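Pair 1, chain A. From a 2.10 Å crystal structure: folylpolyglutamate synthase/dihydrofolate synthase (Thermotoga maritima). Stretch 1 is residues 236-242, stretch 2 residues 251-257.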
# COMPACT_ATOMS: atom_id res chain seq x y z
N LYS A 236 -10.92 21.80 4.72
CA LYS A 236 -12.15 22.41 4.25
C LYS A 236 -13.36 21.61 4.73
O LYS A 236 -14.04 22.02 5.62
CB LYS A 236 -12.16 22.56 2.71
CG LYS A 236 -13.38 23.36 2.25
CD LYS A 236 -13.44 23.66 0.76
CE LYS A 236 -14.57 24.70 0.53
NZ LYS A 236 -14.92 24.80 -0.92
N ASP A 237 -13.61 20.45 4.14
CA ASP A 237 -14.83 19.71 4.41
C ASP A 237 -14.72 18.70 5.53
O ASP A 237 -15.73 18.12 5.99
CB ASP A 237 -15.27 19.02 3.13
CG ASP A 237 -15.46 19.99 2.02
OD1 ASP A 237 -16.53 20.64 2.01
OD2 ASP A 237 -14.58 20.21 1.13
N PHE A 238 -13.50 18.44 5.97
CA PHE A 238 -13.28 17.64 7.14
C PHE A 238 -11.91 17.89 7.68
O PHE A 238 -11.06 18.44 7.00
CB PHE A 238 -13.44 16.17 6.81
CG PHE A 238 -12.45 15.68 5.80
CD1 PHE A 238 -12.61 15.97 4.46
CD2 PHE A 238 -11.34 14.95 6.20
CE1 PHE A 238 -11.70 15.52 3.52
CE2 PHE A 238 -10.42 14.49 5.27
CZ PHE A 238 -10.60 14.79 3.92
N SER A 239 -11.68 17.42 8.89
CA SER A 239 -10.41 17.61 9.55
C SER A 239 -10.18 16.54 10.63
O SER A 239 -11.11 15.84 11.04
CB SER A 239 -10.39 19.00 10.16
OG SER A 239 -11.43 19.09 11.11
N VAL A 240 -8.93 16.46 11.09
CA VAL A 240 -8.55 15.60 12.21
C VAL A 240 -7.70 16.40 13.20
O VAL A 240 -6.99 17.31 12.82
CB VAL A 240 -7.73 14.37 11.74
CG1 VAL A 240 -8.62 13.35 11.01
CG2 VAL A 240 -6.56 14.79 10.84
N LYS A 241 -7.80 16.05 14.47
CA LYS A 241 -7.03 16.76 15.49
C LYS A 241 -6.32 15.66 16.27
O LYS A 241 -6.95 14.77 16.81
CB LYS A 241 -7.93 17.63 16.37
CG LYS A 241 -7.15 18.63 17.26
N VAL A 242 -4.99 15.70 16.25
CA VAL A 242 -4.19 14.72 16.95
C VAL A 242 -4.34 15.01 18.43
O VAL A 242 -4.05 16.10 18.87
CB VAL A 242 -2.70 14.85 16.55
CG1 VAL A 242 -1.81 13.96 17.43
CG2 VAL A 242 -2.51 14.53 15.08
N ARG A 251 -4.16 8.72 19.13
CA ARG A 251 -5.48 9.15 19.49
C ARG A 251 -5.78 10.50 18.81
O ARG A 251 -4.95 11.40 18.79
CB ARG A 251 -5.53 9.18 21.01
CG ARG A 251 -6.86 9.38 21.66
CD ARG A 251 -6.81 9.09 23.19
NE ARG A 251 -6.13 7.83 23.55
CZ ARG A 251 -6.69 6.60 23.66
NH1 ARG A 251 -8.00 6.38 23.44
NH2 ARG A 251 -5.93 5.57 23.98
N PHE A 252 -6.97 10.59 18.20
CA PHE A 252 -7.40 11.79 17.48
C PHE A 252 -8.93 11.98 17.46
O PHE A 252 -9.68 11.04 17.69
CB PHE A 252 -6.84 11.77 16.06
CG PHE A 252 -7.39 10.69 15.20
CD1 PHE A 252 -7.04 9.35 15.42
CD2 PHE A 252 -8.29 11.00 14.17
CE1 PHE A 252 -7.57 8.30 14.59
CE2 PHE A 252 -8.85 9.99 13.34
CZ PHE A 252 -8.48 8.63 13.56
N ASP A 253 -9.35 13.24 17.23
CA ASP A 253 -10.74 13.58 16.92
C ASP A 253 -10.91 13.72 15.40
O ASP A 253 -9.97 14.09 14.71
CB ASP A 253 -11.16 14.90 17.58
CG ASP A 253 -10.91 14.92 19.06
OD1 ASP A 253 -10.86 13.82 19.67
OD2 ASP A 253 -10.72 15.98 19.69
N TYR A 254 -12.11 13.42 14.90
CA TYR A 254 -12.47 13.63 13.50
C TYR A 254 -13.69 14.55 13.42
O TYR A 254 -14.60 14.39 14.22
CB TYR A 254 -12.79 12.28 12.84
CG TYR A 254 -13.41 12.41 11.46
CD1 TYR A 254 -12.61 12.59 10.32
CD2 TYR A 254 -14.79 12.37 11.29
CE1 TYR A 254 -13.19 12.70 9.04
CE2 TYR A 254 -15.38 12.49 10.04
CZ TYR A 254 -14.57 12.66 8.91
OH TYR A 254 -15.17 12.78 7.69
N CYS A 255 -13.71 15.48 12.46
CA CYS A 255 -14.88 16.32 12.15
C CYS A 255 -15.24 16.21 10.68
O CYS A 255 -14.52 16.72 9.85
CB CYS A 255 -14.59 17.79 12.42
SG CYS A 255 -14.19 18.20 14.12
N GLY A 256 -16.35 15.57 10.35
CA GLY A 256 -16.84 15.54 8.97
C GLY A 256 -18.33 15.73 9.05
O GLY A 256 -18.75 16.56 9.80
N GLU A 257 -19.13 14.95 8.31
CA GLU A 257 -20.57 14.89 8.58
C GLU A 257 -20.74 14.55 10.04
O GLU A 257 -21.42 15.24 10.76
CB GLU A 257 -21.26 13.82 7.76
CG GLU A 257 -21.55 14.21 6.32
CD GLU A 257 -22.66 13.35 5.68
OE1 GLU A 257 -23.84 13.81 5.68
OE2 GLU A 257 -22.37 12.22 5.17

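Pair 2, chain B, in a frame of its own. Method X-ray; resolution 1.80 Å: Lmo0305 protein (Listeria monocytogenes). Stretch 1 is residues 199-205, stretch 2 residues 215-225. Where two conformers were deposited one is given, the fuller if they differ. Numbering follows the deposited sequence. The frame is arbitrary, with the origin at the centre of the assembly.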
# COMPACT_ATOMS: atom_id res chain seq x y z
N PHE B 199 10.19 -1.57 -24.73
CA PHE B 199 9.57 -2.48 -23.78
C PHE B 199 8.07 -2.52 -23.92
O PHE B 199 7.45 -1.54 -24.29
CB PHE B 199 9.91 -2.01 -22.34
CG PHE B 199 11.36 -2.15 -21.99
CD1 PHE B 199 11.84 -3.34 -21.45
CD2 PHE B 199 12.25 -1.11 -22.23
CE1 PHE B 199 13.19 -3.49 -21.13
CE2 PHE B 199 13.62 -1.25 -21.92
CZ PHE B 199 14.08 -2.44 -21.36
N ASP B 200 7.50 -3.66 -23.61
CA ASP B 200 6.06 -3.82 -23.55
C ASP B 200 5.46 -3.14 -22.32
O ASP B 200 4.36 -2.61 -22.38
CB ASP B 200 5.73 -5.31 -23.50
CG ASP B 200 6.01 -5.98 -24.79
OD1 ASP B 200 5.24 -5.72 -25.73
OD2 ASP B 200 6.99 -6.74 -24.89
N SER B 201 6.13 -3.25 -21.19
CA SER B 201 5.64 -2.64 -19.96
C SER B 201 6.81 -2.09 -19.17
O SER B 201 7.96 -2.48 -19.36
CB SER B 201 4.81 -3.65 -19.12
OG SER B 201 5.56 -4.83 -18.83
N VAL B 202 6.51 -1.15 -18.28
CA VAL B 202 7.54 -0.52 -17.45
C VAL B 202 7.02 -0.14 -16.07
O VAL B 202 5.89 0.33 -15.91
CB VAL B 202 8.13 0.72 -18.14
CG1 VAL B 202 7.02 1.63 -18.69
CG2 VAL B 202 9.12 1.50 -17.19
N TYR B 203 7.90 -0.30 -15.10
CA TYR B 203 7.70 0.11 -13.73
C TYR B 203 8.72 1.19 -13.40
O TYR B 203 9.90 1.03 -13.73
CB TYR B 203 7.89 -1.07 -12.78
CG TYR B 203 8.54 -0.68 -11.47
CD1 TYR B 203 7.89 0.18 -10.59
CD2 TYR B 203 9.79 -1.16 -11.13
CE1 TYR B 203 8.50 0.61 -9.42
CE2 TYR B 203 10.40 -0.81 -9.92
CZ TYR B 203 9.76 0.08 -9.07
OH TYR B 203 10.38 0.45 -7.88
N VAL B 204 8.25 2.29 -12.82
CA VAL B 204 9.12 3.36 -12.32
C VAL B 204 8.79 3.68 -10.83
O VAL B 204 7.64 3.58 -10.39
CB VAL B 204 9.07 4.67 -13.21
CG1 VAL B 204 9.63 4.39 -14.60
CG2 VAL B 204 7.65 5.24 -13.27
N SER B 205 9.81 4.08 -10.07
CA SER B 205 9.68 4.45 -8.67
C SER B 205 9.74 5.97 -8.46
O SER B 205 10.36 6.71 -9.25
CB SER B 205 10.81 3.84 -7.83
OG SER B 205 10.58 4.03 -6.44
N GLY B 215 5.91 4.71 -3.51
CA GLY B 215 5.03 4.65 -4.68
C GLY B 215 5.69 4.29 -5.99
O GLY B 215 6.92 4.40 -6.16
N ALA B 216 4.83 3.91 -6.94
CA ALA B 216 5.24 3.36 -8.20
C ALA B 216 4.20 3.60 -9.27
O ALA B 216 3.00 3.74 -8.98
CB ALA B 216 5.43 1.85 -8.03
N ILE B 217 4.66 3.61 -10.50
CA ILE B 217 3.78 3.65 -11.65
C ILE B 217 4.13 2.44 -12.50
O ILE B 217 5.31 2.14 -12.70
CB ILE B 217 3.97 4.92 -12.53
CG1 ILE B 217 3.17 6.09 -11.99
CG2 ILE B 217 3.49 4.66 -14.01
CD1 ILE B 217 1.68 6.10 -12.37
N LEU B 218 3.09 1.75 -12.97
CA LEU B 218 3.24 0.67 -13.96
C LEU B 218 2.51 1.20 -15.20
O LEU B 218 1.33 1.61 -15.11
CB LEU B 218 2.60 -0.62 -13.50
CG LEU B 218 2.65 -1.82 -14.43
CD1 LEU B 218 4.08 -2.35 -14.62
CD2 LEU B 218 1.71 -2.96 -13.90
N ALA B 219 3.19 1.18 -16.34
CA ALA B 219 2.63 1.69 -17.58
C ALA B 219 2.76 0.72 -18.78
O ALA B 219 3.70 -0.11 -18.86
CB ALA B 219 3.29 3.06 -17.93
N GLY B 220 1.83 0.86 -19.72
CA GLY B 220 1.83 0.05 -20.94
C GLY B 220 0.55 0.27 -21.71
O GLY B 220 -0.06 1.32 -21.59
N ASN B 221 0.15 -0.70 -22.52
CA ASN B 221 -1.07 -0.56 -23.29
C ASN B 221 -2.28 -0.54 -22.36
O ASN B 221 -2.21 -1.09 -21.24
CB ASN B 221 -1.23 -1.71 -24.28
CG ASN B 221 -0.28 -1.62 -25.46
OD1 ASN B 221 0.37 -0.59 -25.69
ND2 ASN B 221 -0.23 -2.69 -26.25
N ASP B 222 -3.35 0.10 -22.84
CA ASP B 222 -4.64 0.17 -22.13
C ASP B 222 -5.10 -1.19 -21.60
O ASP B 222 -5.42 -1.35 -20.41
CB ASP B 222 -5.74 0.69 -23.07
CG ASP B 222 -5.69 2.19 -23.29
OD1 ASP B 222 -5.04 2.91 -22.50
OD2 ASP B 222 -6.36 2.66 -24.24
N ASP B 223 -5.11 -2.19 -22.48
CA ASP B 223 -5.60 -3.55 -22.09
C ASP B 223 -4.76 -4.14 -20.96
O ASP B 223 -5.31 -4.74 -20.02
CB ASP B 223 -5.60 -4.52 -23.25
CG ASP B 223 -6.62 -4.17 -24.31
OD1 ASP B 223 -7.49 -3.30 -24.09
OD2 ASP B 223 -6.56 -4.81 -25.37
N PHE B 224 -3.44 -3.99 -21.08
CA PHE B 224 -2.49 -4.41 -20.03
C PHE B 224 -2.78 -3.73 -18.68
O PHE B 224 -2.87 -4.40 -17.66
CB PHE B 224 -1.03 -4.15 -20.49
CG PHE B 224 0.01 -4.37 -19.41
CD1 PHE B 224 0.55 -5.63 -19.19
CD2 PHE B 224 0.50 -3.31 -18.66
CE1 PHE B 224 1.54 -5.83 -18.21
CE2 PHE B 224 1.47 -3.50 -17.66
CZ PHE B 224 1.98 -4.77 -17.43
N VAL B 225 -2.92 -2.40 -18.70
CA VAL B 225 -3.17 -1.60 -17.48
C VAL B 225 -4.50 -1.96 -16.84
O VAL B 225 -4.62 -2.05 -15.59
CB VAL B 225 -3.02 -0.08 -17.74
CG1 VAL B 225 -3.46 0.78 -16.53
CG2 VAL B 225 -1.58 0.25 -18.11
O HOH W 1 1.66 -3.03 -23.03
O HOH W 2 8.85 2.01 -6.17

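Pair 1 and pair 2 are both antiparallel two-strand ladders. Their strand directions differ by 157° and 165°, the axes approach to 4.6 and 4.8 Å, and 14 residues superpose with an RMSD of 0.8 Å over N, CA and C. The register agrees: Ser A239 with Cys A255 matches Val B202 with Ala B219, and Lys A241 with Asp A253 matches Val B204 with Ile B217.

These are the hydrogen-bonded pairs, and each ladder has four such bonds. In pair 1, Ser A239 N to Cys A255 O is 3.1 Å and Cys A255 N to Ser A239 O is 3.0 Å; in pair 2, Val B202 N to Ala B219 O is 3.1 Å and Ala B219 N to Val B202 O is 2.9 Å. On this face Ser A239 OG lies 3.7 Å from Cys A255 CB, whereas Val B202 CG1 meets Ala B219 CB at 4.1 Å. One step on, the modelled part of Lys A241, which stops at CG, comes no nearer to the Asp A253 side chain than 4.4 Å, CB to CB; the buried Val B204 and Ile B217 close to 3.8 Å between Val B204 CG2 and Ile B217 CB.

The other face divides its bulk differently. In pair 1 the small Val A240 touches two rings: its CG1 is 4.0 Å from Phe A252 CD2 and 4.1 Å from Tyr A254 CD1, the latter at the ring edge. In pair 2 the ring is on the first strand. Tyr B203, matching Val A240, brings CE1 to 3.6 Å from the CB of Ala B216, the match of Phe A252, and its CB to 4.4 Å from CD1 of Leu B218, the match of Tyr A254. The exchange leaves the backbone almost unmoved. A water adds a polar link in pair 2, lying 2.8 Å from Tyr B203 OH and 2.7 Å from Ser B205 OG.

At the matched positions Phe A238 and Ser B201, CA-to-CB points toward the other stretch in both. Phe A238 packs its CD2 4.1 Å from Tyr A254 CE1, while Ser B201 CB is 3.5 Å from CZ of Phe B224, in the helix that follows the strand. Opposite them are Gly A256 and Gly B220. An ideal CB on Gly A256 would fall 2.0 Å from Tyr A254 OH, a clash; one on Gly B220 would lie 3.2 Å from Asp B200 O, merely tight.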